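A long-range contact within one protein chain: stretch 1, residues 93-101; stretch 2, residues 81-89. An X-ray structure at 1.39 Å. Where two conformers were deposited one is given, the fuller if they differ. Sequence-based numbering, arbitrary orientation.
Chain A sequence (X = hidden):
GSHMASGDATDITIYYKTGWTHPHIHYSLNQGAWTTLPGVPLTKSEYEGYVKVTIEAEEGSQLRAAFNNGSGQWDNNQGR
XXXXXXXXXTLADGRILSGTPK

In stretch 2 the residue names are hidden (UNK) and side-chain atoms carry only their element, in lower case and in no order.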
# COMPACT_ATOMS: atom_id res chain seq x y z
N ASP A 93 5.69 -9.09 -5.49
CA ASP A 93 6.30 -9.02 -6.82
C ASP A 93 5.28 -8.70 -7.94
O ASP A 93 5.16 -9.40 -8.97
CB ASP A 93 7.03 -10.33 -7.13
CG ASP A 93 7.96 -10.77 -6.00
OD1 ASP A 93 8.81 -9.92 -5.57
OD2 ASP A 93 7.97 -11.96 -5.54
N GLY A 94 4.57 -7.59 -7.72
CA GLY A 94 3.62 -7.04 -8.67
C GLY A 94 2.27 -7.72 -8.77
O GLY A 94 1.44 -7.20 -9.50
N ARG A 95 1.99 -8.77 -8.00
CA ARG A 95 0.70 -9.47 -8.04
C ARG A 95 -0.08 -9.18 -6.80
O ARG A 95 0.45 -9.28 -5.70
CB ARG A 95 0.84 -10.99 -8.10
CG ARG A 95 1.91 -11.58 -8.99
CD ARG A 95 1.85 -13.15 -8.88
NE ARG A 95 2.41 -13.86 -10.03
CZ ARG A 95 3.65 -13.76 -10.42
NH1 ARG A 95 4.49 -12.96 -9.77
NH2 ARG A 95 4.04 -14.42 -11.51
N ILE A 96 -1.36 -8.86 -6.97
CA ILE A 96 -2.25 -8.60 -5.84
C ILE A 96 -3.27 -9.66 -5.73
O ILE A 96 -3.98 -9.97 -6.70
CB ILE A 96 -2.91 -7.19 -5.92
CG1 ILE A 96 -1.89 -6.08 -5.97
CG2 ILE A 96 -3.88 -6.97 -4.73
CD1 ILE A 96 -2.47 -4.72 -6.32
N LEU A 97 -3.33 -10.26 -4.55
CA LEU A 97 -4.37 -11.23 -4.18
C LEU A 97 -5.17 -10.66 -3.05
O LEU A 97 -4.62 -9.92 -2.23
CB LEU A 97 -3.75 -12.55 -3.70
CG LEU A 97 -3.01 -13.36 -4.75
CD1 LEU A 97 -2.25 -14.54 -4.18
CD2 LEU A 97 -4.01 -13.80 -5.74
N SER A 98 -6.45 -10.93 -2.99
CA SER A 98 -7.24 -10.51 -1.86
C SER A 98 -6.82 -11.34 -0.62
O SER A 98 -6.29 -12.44 -0.73
CB SER A 98 -8.72 -10.56 -2.17
OG SER A 98 -8.99 -9.88 -3.42
N GLY A 99 -6.99 -10.72 0.54
CA GLY A 99 -6.64 -11.33 1.79
C GLY A 99 -5.20 -11.24 2.22
O GLY A 99 -4.40 -10.52 1.67
N THR A 100 -4.88 -12.00 3.27
CA THR A 100 -3.56 -11.97 3.89
C THR A 100 -2.59 -12.83 3.15
O THR A 100 -3.02 -13.60 2.24
CB THR A 100 -3.66 -12.46 5.36
OG1 THR A 100 -4.30 -13.74 5.36
CG2 THR A 100 -4.53 -11.58 6.26
N PRO A 101 -1.31 -12.78 3.48
CA PRO A 101 -0.37 -13.72 2.85
C PRO A 101 -0.58 -15.22 3.20
O PRO A 101 -1.45 -15.49 4.03
CB PRO A 101 1.01 -13.23 3.32
CG PRO A 101 0.79 -11.85 3.96
CD PRO A 101 -0.62 -11.85 4.40
N UNK A 81 0.47 2.37 -11.00
CA UNK A 81 0.25 2.45 -9.57
C UNK A 81 -0.64 1.28 -9.18
O UNK A 81 -1.04 0.49 -10.05
c UNK A 81 0.48 4.92 -9.42
o UNK A 81 -0.05 5.95 -9.86
c UNK A 81 -0.41 3.76 -9.17
o UNK A 81 1.72 4.84 -9.26
N UNK A 82 -0.73 1.06 -7.90
CA UNK A 82 -1.54 -0.04 -7.35
C UNK A 82 -2.81 0.46 -6.73
O UNK A 82 -2.82 1.41 -6.01
c UNK A 82 1.62 -3.22 -7.89
c UNK A 82 0.56 -1.40 -6.78
o UNK A 82 3.98 -3.33 -8.11
c UNK A 82 2.96 -1.48 -6.97
c UNK A 82 1.81 -0.84 -6.56
c UNK A 82 0.50 -2.55 -7.51
c UNK A 82 2.85 -2.67 -7.69
c UNK A 82 -0.74 -0.77 -6.29
N UNK A 83 -3.94 -0.20 -7.09
CA UNK A 83 -5.24 0.19 -6.60
C UNK A 83 -5.66 -0.80 -5.53
O UNK A 83 -5.57 -1.99 -5.73
o UNK A 83 -5.76 2.40 -8.39
o UNK A 83 -5.96 0.97 -9.91
c UNK A 83 -6.30 0.21 -7.73
c UNK A 83 -6.01 1.27 -8.75
N UNK A 84 -6.10 -0.29 -4.39
CA UNK A 84 -6.55 -1.14 -3.28
C UNK A 84 -7.88 -0.59 -2.75
O UNK A 84 -8.01 0.60 -2.42
c UNK A 84 -1.73 -2.79 -3.03
c UNK A 84 -3.15 -0.86 -2.75
c UNK A 84 -4.06 -3.04 -2.49
c UNK A 84 -2.82 -3.59 -2.76
c UNK A 84 -1.87 -1.42 -3.04
c UNK A 84 -4.26 -1.69 -2.50
c UNK A 84 -5.55 -1.13 -2.16
N UNK A 85 -8.86 -1.50 -2.56
CA UNK A 85 -10.16 -1.11 -2.10
C UNK A 85 -10.30 -1.40 -0.62
O UNK A 85 -9.46 -2.09 -0.02
c UNK A 85 -11.28 -1.85 -2.89
o UNK A 85 -11.15 -1.62 -4.30
N UNK A 86 -11.38 -0.92 -0.04
CA UNK A 86 -11.79 -1.34 1.30
C UNK A 86 -11.64 -2.87 1.41
O UNK A 86 -11.97 -3.65 0.52
o UNK A 86 -13.32 0.47 1.76
c UNK A 86 -13.21 -0.91 1.64
N UNK A 87 -11.02 -3.28 2.49
CA UNK A 87 -10.69 -4.69 2.68
C UNK A 87 -9.19 -4.93 2.80
O UNK A 87 -8.41 -3.99 2.94
N UNK A 88 -8.80 -6.18 2.71
CA UNK A 88 -7.44 -6.65 2.92
C UNK A 88 -6.92 -7.26 1.66
O UNK A 88 -7.63 -7.93 0.96
c UNK A 88 -6.01 -8.21 4.32
c UNK A 88 -7.40 -7.76 4.05
c UNK A 88 -8.04 -7.26 5.32
N UNK A 89 -5.65 -6.97 1.37
CA UNK A 89 -4.96 -7.35 0.13
C UNK A 89 -3.47 -7.54 0.34
O UNK A 89 -2.91 -6.96 1.28
n UNK A 89 -8.14 -4.24 -0.58
c UNK A 89 -5.09 -6.23 -0.96
n UNK A 89 -7.46 -5.93 -1.73
c UNK A 89 -6.83 -4.47 -0.25
c UNK A 89 -8.49 -5.14 -1.48
c UNK A 89 -6.40 -5.53 -0.96

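Position 81 has two side-chain carbons, the second carrying two oxygens. That is a carboxylate directly on CB, so the residue is Asp81. It does not touch stretch 1.

Position 82 has one carbon followed by a six-carbon ring bearing a single oxygen. The ring lies near the CD1 of Ile96, and its oxygen is near the CA of Gly94. A phenol fits: Tyr82. Its CD1 is 3.9 Å from Ile96 CD1, and its OH is 3.8 Å from Gly94 CA. Gly94 O sits at the ring edge, near its plane. The hydroxyl is hydrogen-bonded elsewhere in the structure.

Position 83 again has two carbons, with two oxygens on the second. This is Asp83. Its carboxylate stays clear of stretch 1 and is hydrogen-bonded elsewhere in the structure. Its backbone O is 4.2 Å from Ile96 CD1.

Position 84 has one carbon and then a six-carbon ring with no heteroatom. The ring end comes close to Ile96 CD1. The residue is Phe84; its CE1 is 3.8 Å from Ile96 CD1, although CA-to-CB points sideways.

Position 85 has one carbon and one oxygen, a hydroxymethyl group, out of reach of stretch 1. It is Ser85.

Position 86 has the same two atoms and is also remote. It is Ser86.

Position 87 has no side-chain atoms, so it is Gly87. With phi 119° and psi -167°, a CB would be jammed against the carbonyl O of Ser86.

Position 88 has three side-chain carbons, the first carrying the other two. One of the outer carbons lies near Thr100 CG2. This beta-branched, apolar group is Val88, with CG1 4.2 Å from Thr100 CG2.

Position 89 has one carbon and a five-membered ring of three carbons and two nitrogens. The CB is 4.0 Å from Ile96 CG2. The ring is an imidazole, so the residue is His89. The ring reaches back within its own stretch, where NE2 donates a hydrogen bond to Ser85 O at 2.6 Å.

The contact combines strand pairing with apolar packing. Ser98 and His89 form an antiparallel, non-hydrogen-bonded pair, with CA of Ser98 4.4 Å from CA of His89. Their side chains share one face of the sheet. Beside this pair, Gly99 N donates a hydrogen bond to Val88 O at 2.9 Å; the angle of 161° is nearly straight. His89 CA also approaches Leu97 O at 3.5 Å in a CA-H...O contact. Farther along, Ile96 points toward stretch 2, and its CD1 packs against both aromatic rings, Tyr82 and Phe84. The positive phi of Gly94 and Gly99 favours glycine.

Stretch 2 (81-89) DYDFSSGVH
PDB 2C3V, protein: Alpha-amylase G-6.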